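Local coordinates for spore germination protein GerM (PDB 6GZB), which is of unknown biochemical function but affects both sporulation and germination in Bacillus subtilis, at residues Thr51-Leu56 against Ala67-Leu72; Ala106-Asn111 against Asn126-Tyr131. All blocks are in the same frame, centred on the assembly; numbering follows the deposited sequence.

In the fold
Contact 1 and contact 2 lie in series along the first of the two tandem GerMN domains: the hairpin pairing of 51-56 with 67-72 closes before 106-111 meets 126-131. Their centres are 21 Å apart and their nearest atoms about 11 Å, so they do not touch. Helix 78-84 relates them: Arg54 and Leu72 of contact 1 lean on it, and its Lys80 makes a weak hydrogen bond to Asn111 of contact 2. Contact 1 is a long strand pairing, contact 2 a small side-chain packing beside another sheet. A 1,2-ethanediol sits about 5 Å from the Arg54 side chain and one is bonded to Thr109, both probably from the crystallisation liquor.

Contact 1 of 2, residues Thr51-Leu56 against Ala67-Leu72; sequences TVMREL and AQTLPL
Leu72 O takes the backbone N-H of Val52 at 2.6 Å, nearly straight at 168°, and also meets the CA-H of Thr51. Val52-Leu72 is the first of three hydrogen-bonded pairs in this antiparallel hairpin; Arg54-Leu70 and Leu56-Gln68 follow, with Met53-Pro71 and Glu55-Thr69 as non-hydrogen-bonded pairs between. Met53, bent at chi2 and chi3, brings SD to 3.7 Å from Pro71 CA, and its CE reaches 3.6 Å from Thr69 O; its CB meets Thr69 CG2. An alanine here would keep CB against Thr69 CG2 but lose SD and CE, and would probably open a gap beside Pro71 and over the Thr69 carbonyl. On the other face, Arg54 has CG anti to the backbone N (chi1 -161°), and the Leu72 side chain crosses that of Arg54 at about a right angle, its CD2 3.8 Å from Arg54 CB. Val52 CG1 sits over one guanidinium face, offset toward the rim. Leu56 CD1 meets Leu70 CD1 at 3.9 Å, again crosswise. Thr69 OG1 bonds to Val336 O, and backbone bonds from Thr69 to Asn337 and Gly339 bring in the C-terminal tail. Helix 78-84 meets Arg54 and Leu72, while strand 51-60 runs between strands 65-73 and 100-101.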
loop_
_atom_site.group_PDB
_atom_site.type_symbol
_atom_site.label_atom_id
_atom_site.label_comp_id
_atom_site.label_asym_id
_atom_site.label_seq_id
_atom_site.Cartn_x
_atom_site.Cartn_y
_atom_site.Cartn_z
ATOM N N THR A 51 -3.032 -9.126 21.953
ATOM C CA THR A 51 -3.337 -8.604 20.619
ATOM C C THR A 51 -2.137 -8.727 19.686
ATOM O O THR A 51 -1.003 -8.846 20.138
ATOM C CB THR A 51 -3.770 -7.119 20.652
ATOM O OG1 THR A 51 -2.694 -6.300 21.125
ATOM C CG2 THR A 51 -4.994 -6.922 21.538
ATOM N N VAL A 52 -2.408 -8.706 18.382
ATOM C CA VAL A 52 -1.371 -8.637 17.362
ATOM C C VAL A 52 -1.636 -7.442 16.442
ATOM O O VAL A 52 -2.781 -7.183 16.063
ATOM C CB VAL A 52 -1.350 -9.926 16.520
ATOM C CG1 VAL A 52 -0.166 -9.933 15.567
ATOM C CG2 VAL A 52 -1.296 -11.139 17.432
ATOM N N MET A 53 -0.587 -6.690 16.130
ATOM C CA MET A 53 -0.715 -5.532 15.255
ATOM C C MET A 53 -0.918 -5.998 13.813
ATOM O O MET A 53 -0.139 -6.783 13.298
ATOM C CB MET A 53 0.538 -4.657 15.350
ATOM C CG MET A 53 0.761 -4.020 16.720
ATOM S SD MET A 53 -0.716 -3.230 17.388
ATOM C CE MET A 53 -0.813 -1.759 16.375
ATOM N N ARG A 54 -1.978 -5.525 13.173
ATOM C CA ARG A 54 -2.371 -6.031 11.863
ATOM C C ARG A 54 -2.711 -4.877 10.915
ATOM O O ARG A 54 -3.332 -3.900 11.318
ATOM C CB ARG A 54 -3.578 -6.963 12.010
ATOM C CG ARG A 54 -3.788 -7.886 10.832
ATOM C CD ARG A 54 -2.707 -8.952 10.804
ATOM N NE ARG A 54 -2.904 -9.928 11.870
ATOM C CZ ARG A 54 -1.994 -10.817 12.249
ATOM N NH1 ARG A 54 -0.795 -10.831 11.683
ATOM N NH2 ARG A 54 -2.285 -11.697 13.196
ATOM N N GLU A 55 -2.337 -5.010 9.648
ATOM C CA GLU A 55 -2.730 -4.031 8.637
ATOM C C GLU A 55 -4.211 -4.193 8.305
ATOM O O GLU A 55 -4.666 -5.282 7.953
ATOM C CB GLU A 55 -1.883 -4.179 7.369
ATOM C CG GLU A 55 -0.444 -3.691 7.488
ATOM C CD GLU A 55 0.356 -3.873 6.190
ATOM O OE1 GLU A 55 -0.231 -4.232 5.136
ATOM O OE2 GLU A 55 1.574 -3.615 6.214
ATOM N N LEU A 56 -4.969 -3.114 8.462
ATOM C CA LEU A 56 -6.315 -3.039 7.910
ATOM C C LEU A 56 -6.354 -1.951 6.850
ATOM O O LEU A 56 -5.991 -0.804 7.114
ATOM C CB LEU A 56 -7.338 -2.739 9.002
ATOM C CG LEU A 56 -7.370 -3.692 10.193
ATOM C CD1 LEU A 56 -8.410 -3.208 11.198
ATOM C CD2 LEU A 56 -7.671 -5.115 9.750
ATOM N N ALA A 67 -3.477 1.564 4.439
ATOM C CA ALA A 67 -3.186 0.691 5.571
ATOM C C ALA A 67 -3.276 1.495 6.868
ATOM O O ALA A 67 -2.723 2.584 6.964
ATOM C CB ALA A 67 -1.792 0.084 5.428
ATOM N N GLN A 68 -4.010 0.960 7.842
ATOM C CA GLN A 68 -3.866 1.359 9.229
ATOM C C GLN A 68 -3.558 0.144 10.080
ATOM O O GLN A 68 -4.324 -0.819 10.098
ATOM C CB GLN A 68 -5.133 2.041 9.732
ATOM C CG GLN A 68 -5.376 3.404 9.110
ATOM C CD GLN A 68 -4.467 4.463 9.692
ATOM O OE1 GLN A 68 -4.713 4.968 10.792
ATOM N NE2 GLN A 68 -3.391 4.786 8.973
ATOM N N THR A 69 -2.402 0.169 10.742
ATOM C CA THR A 69 -1.955 -0.978 11.525
ATOM C C THR A 69 -2.480 -0.882 12.946
ATOM O O THR A 69 -2.230 0.096 13.645
ATOM C CB THR A 69 -0.425 -1.109 11.510
ATOM O OG1 THR A 69 -0.010 -1.575 10.218
ATOM C CG2 THR A 69 0.040 -2.115 12.557
ATOM N N LEU A 70 -3.304 -1.855 13.320
ATOM C CA LEU A 70 -4.157 -1.750 14.498
ATOM C C LEU A 70 -4.126 -3.049 15.299
ATOM O O LEU A 70 -3.880 -4.113 14.739
ATOM C CB LEU A 70 -5.592 -1.424 14.081
ATOM C CG LEU A 70 -5.769 -0.023 13.509
ATOM C CD1 LEU A 70 -7.134 0.122 12.851
ATOM C CD2 LEU A 70 -5.556 1.020 14.599
ATOM N N PRO A 71 -4.370 -2.959 16.617
ATOM C CA PRO A 71 -4.282 -4.120 17.504
ATOM C C PRO A 71 -5.489 -5.041 17.384
ATOM O O PRO A 71 -6.610 -4.625 17.652
ATOM C CB PRO A 71 -4.233 -3.491 18.902
ATOM C CG PRO A 71 -4.972 -2.209 18.764
ATOM C CD PRO A 71 -4.762 -1.737 17.344
ATOM N N LEU A 72 -5.265 -6.270 16.942
ATOM C CA LEU A 72 -6.343 -7.249 16.821
ATOM C C LEU A 72 -6.117 -8.398 17.800
ATOM O O LEU A 72 -4.997 -8.868 17.941
ATOM C CB LEU A 72 -6.390 -7.803 15.396
ATOM C CG LEU A 72 -7.380 -7.160 14.423
ATOM C CD1 LEU A 72 -7.248 -5.649 14.423
ATOM C CD2 LEU A 72 -7.181 -7.718 13.021
#

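Contact 2 of 2, residues Ala106-Asn111 against Asn126-Tyr131. With EDO (1,2-ethanediol), chain H.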
loop_
_atom_site.group_PDB
_atom_site.type_symbol
_atom_site.label_atom_id
_atom_site.label_comp_id
_atom_site.label_asym_id
_atom_site.label_seq_id
_atom_site.Cartn_x
_atom_site.Cartn_y
_atom_site.Cartn_z
ATOM N N ALA A 106 -22.319 -3.432 6.791
ATOM C CA ALA A 106 -22.683 -3.972 8.099
ATOM C C ALA A 106 -23.271 -5.367 7.967
ATOM O O ALA A 106 -23.973 -5.670 6.999
ATOM C CB ALA A 106 -23.679 -3.051 8.795
ATOM N N ASP A 107 -22.920 -6.223 8.921
ATOM C CA ASP A 107 -23.480 -7.563 9.028
ATOM C C ASP A 107 -22.936 -8.513 7.963
ATOM O O ASP A 107 -23.405 -9.641 7.842
ATOM C CB ASP A 107 -25.009 -7.523 8.970
ATOM C CG ASP A 107 -25.619 -6.739 10.117
ATOM O OD1 ASP A 107 -25.274 -7.020 11.286
ATOM O OD2 ASP A 107 -26.448 -5.842 9.846
ATOM N N THR A 108 -21.903 -8.089 7.240
ATOM C CA THR A 108 -21.162 -9.011 6.385
ATOM C C THR A 108 -20.355 -9.986 7.233
ATOM O O THR A 108 -19.679 -9.584 8.178
ATOM C CB THR A 108 -20.219 -8.263 5.424
ATOM O OG1 THR A 108 -20.977 -7.357 4.608
ATOM C CG2 THR A 108 -19.481 -9.250 4.529
ATOM N N THR A 109 -20.481 -11.276 6.930
ATOM C CA THR A 109 -19.625 -12.303 7.528
ATOM C C THR A 109 -18.813 -12.982 6.429
ATOM O O THR A 109 -19.116 -12.828 5.251
ATOM C CB THR A 109 -20.458 -13.369 8.268
ATOM O OG1 THR A 109 -21.308 -14.047 7.335
ATOM C CG2 THR A 109 -21.312 -12.721 9.361
ATOM N N VAL A 110 -17.778 -13.725 6.806
ATOM C CA VAL A 110 -16.845 -14.247 5.817
ATOM C C VAL A 110 -16.112 -15.482 6.319
ATOM O O VAL A 110 -15.801 -15.588 7.501
ATOM C CB VAL A 110 -15.815 -13.175 5.405
ATOM C CG1 VAL A 110 -14.910 -12.826 6.579
ATOM C CG2 VAL A 110 -14.999 -13.640 4.204
ATOM N N ASN A 111 -15.884 -16.432 5.412
ATOM C CA ASN A 111 -14.926 -17.513 5.612
ATOM C C ASN A 111 -13.726 -17.328 4.684
ATOM O O ASN A 111 -13.864 -16.861 3.552
ATOM C CB ASN A 111 -15.578 -18.866 5.312
ATOM C CG ASN A 111 -16.768 -19.149 6.203
ATOM O OD1 ASN A 111 -16.712 -18.950 7.414
ATOM N ND2 ASN A 111 -17.850 -19.628 5.609
ATOM N N ASN A 126 -24.312 -12.493 2.042
ATOM C CA ASN A 126 -24.992 -11.711 1.017
ATOM C C ASN A 126 -24.983 -10.215 1.299
ATOM O O ASN A 126 -25.162 -9.408 0.378
ATOM C CB ASN A 126 -26.432 -12.190 0.836
ATOM C CG ASN A 126 -27.052 -11.680 -0.453
ATOM O OD1 ASN A 126 -27.945 -10.831 -0.437
ATOM N ND2 ASN A 126 -26.530 -12.145 -1.580
ATOM N N GLU A 127 -24.786 -9.842 2.560
ATOM C CA GLU A 127 -24.676 -8.418 2.930
ATOM C C GLU A 127 -23.513 -7.724 2.218
ATOM O O GLU A 127 -23.487 -6.490 2.110
ATOM C CB GLU A 127 -24.495 -8.273 4.439
ATOM C CG GLU A 127 -25.760 -8.529 5.236
ATOM C CD GLU A 127 -25.989 -9.997 5.526
ATOM O OE1 GLU A 127 -25.155 -10.835 5.109
ATOM O OE2 GLU A 127 -26.995 -10.306 6.198
ATOM N N PHE A 128 -22.546 -8.518 1.756
ATOM C CA PHE A 128 -21.416 -8.009 0.978
ATOM C C PHE A 128 -21.874 -7.111 -0.173
ATOM O O PHE A 128 -21.132 -6.231 -0.615
ATOM C CB PHE A 128 -20.594 -9.183 0.434
ATOM C CG PHE A 128 -19.372 -8.770 -0.343
ATOM C CD1 PHE A 128 -18.179 -8.510 0.308
ATOM C CD2 PHE A 128 -19.401 -8.702 -1.734
ATOM C CE1 PHE A 128 -17.042 -8.167 -0.406
ATOM C CE2 PHE A 128 -18.263 -8.377 -2.455
ATOM C CZ PHE A 128 -17.087 -8.094 -1.792
ATOM N N LYS A 129 -23.105 -7.321 -0.638
ATOM C CA LYS A 129 -23.623 -6.586 -1.785
ATOM C C LYS A 129 -24.071 -5.179 -1.429
ATOM O O LYS A 129 -24.288 -4.362 -2.323
ATOM C CB LYS A 129 -24.788 -7.337 -2.419
ATOM C CG LYS A 129 -24.410 -8.686 -2.995
ATOM C CD LYS A 129 -25.569 -9.297 -3.770
ATOM C CE LYS A 129 -25.202 -10.673 -4.299
ATOM N NZ LYS A 129 -26.390 -11.540 -4.523
ATOM N N ASN A 130 -24.186 -4.885 -0.135
ATOM C CA ASN A 130 -24.854 -3.661 0.312
ATOM C C ASN A 130 -23.912 -2.468 0.417
ATOM O O ASN A 130 -23.908 -1.770 1.425
ATOM C CB ASN A 130 -25.515 -3.876 1.670
ATOM C CG ASN A 130 -26.611 -4.916 1.631
ATOM O OD1 ASN A 130 -27.224 -5.154 0.591
ATOM N ND2 ASN A 130 -26.844 -5.565 2.765
ATOM N N TYR A 131 -23.149 -2.209 -0.637
ATOM C CA TYR A 131 -22.244 -1.069 -0.672
ATOM C C TYR A 131 -22.683 -0.086 -1.753
ATOM O O TYR A 131 -23.440 -0.442 -2.647
ATOM C CB TYR A 131 -20.813 -1.548 -0.929
ATOM C CG TYR A 131 -20.628 -2.286 -2.240
ATOM C CD1 TYR A 131 -20.401 -1.599 -3.416
ATOM C CD2 TYR A 131 -20.661 -3.669 -2.289
ATOM C CE1 TYR A 131 -20.199 -2.266 -4.608
ATOM C CE2 TYR A 131 -20.463 -4.347 -3.476
ATOM C CZ TYR A 131 -20.272 -3.637 -4.641
ATOM O OH TYR A 131 -20.089 -4.291 -5.844
HETATM C C1 EDO H . -20.526 -17.375 5.546
HETATM O O1 EDO H . -20.117 -16.211 6.280
HETATM C C2 EDO H . -21.176 -16.978 4.226
HETATM O O2 EDO H . -21.029 -18.027 3.256
HETATM O O HOH W 1 -25.426 -4.518 5.341
#
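Glu127 packs against Ala106, Asp107 and Thr108 from a short 3-10 turn, residues 126-129, which follows strand 119-124 of the GerMN domain. Its CB points toward the 106-111 loop and lies 3.6 Å from Thr108 OG1 and 3.7 Å from Ala106 O. Bent at chi2 (85°), the chain brings CD close to Asp107 O, while CG meets Asp107 CB at 3.9 Å. The carboxylate is held by a hydrogen bond between OE1 and Ser125 OG, and that hydroxyl also bonds to Thr109 N, so Ser125 ties the two segments together where they have no direct hydrogen bond. Asp107 leads its own carboxylate away, leaving OD2 5.8 Å from Glu127 OE2; the like charges would probably repel weakly. Next along, Phe128 has CG anti to its backbone N (chi1 -178°); its ring stacks with that of Phe124 and touches Ile139 of helix 136-147 and Ile160. Thr108 CG2 sits at the ring edge, near its plane, and among the side-chain atoms of Phe128 it comes nearest to CB. Thr108 OG1, bonded to Pro105 O, approaches Phe128 N at too poor an angle to make a hydrogen bond. Lys129 closes the turn through its N-H to Asn126 O, and Asn130 N reaches Glu127 O at 2.8 Å. Asn130 itself, just past the 3-10 turn, is the centre of an inverse gamma turn, and a water joins its side chain to the backbone of the other segment, donating to Ala106 O at 2.5 Å and accepting from Asn130 ND2 at 3.1 Å.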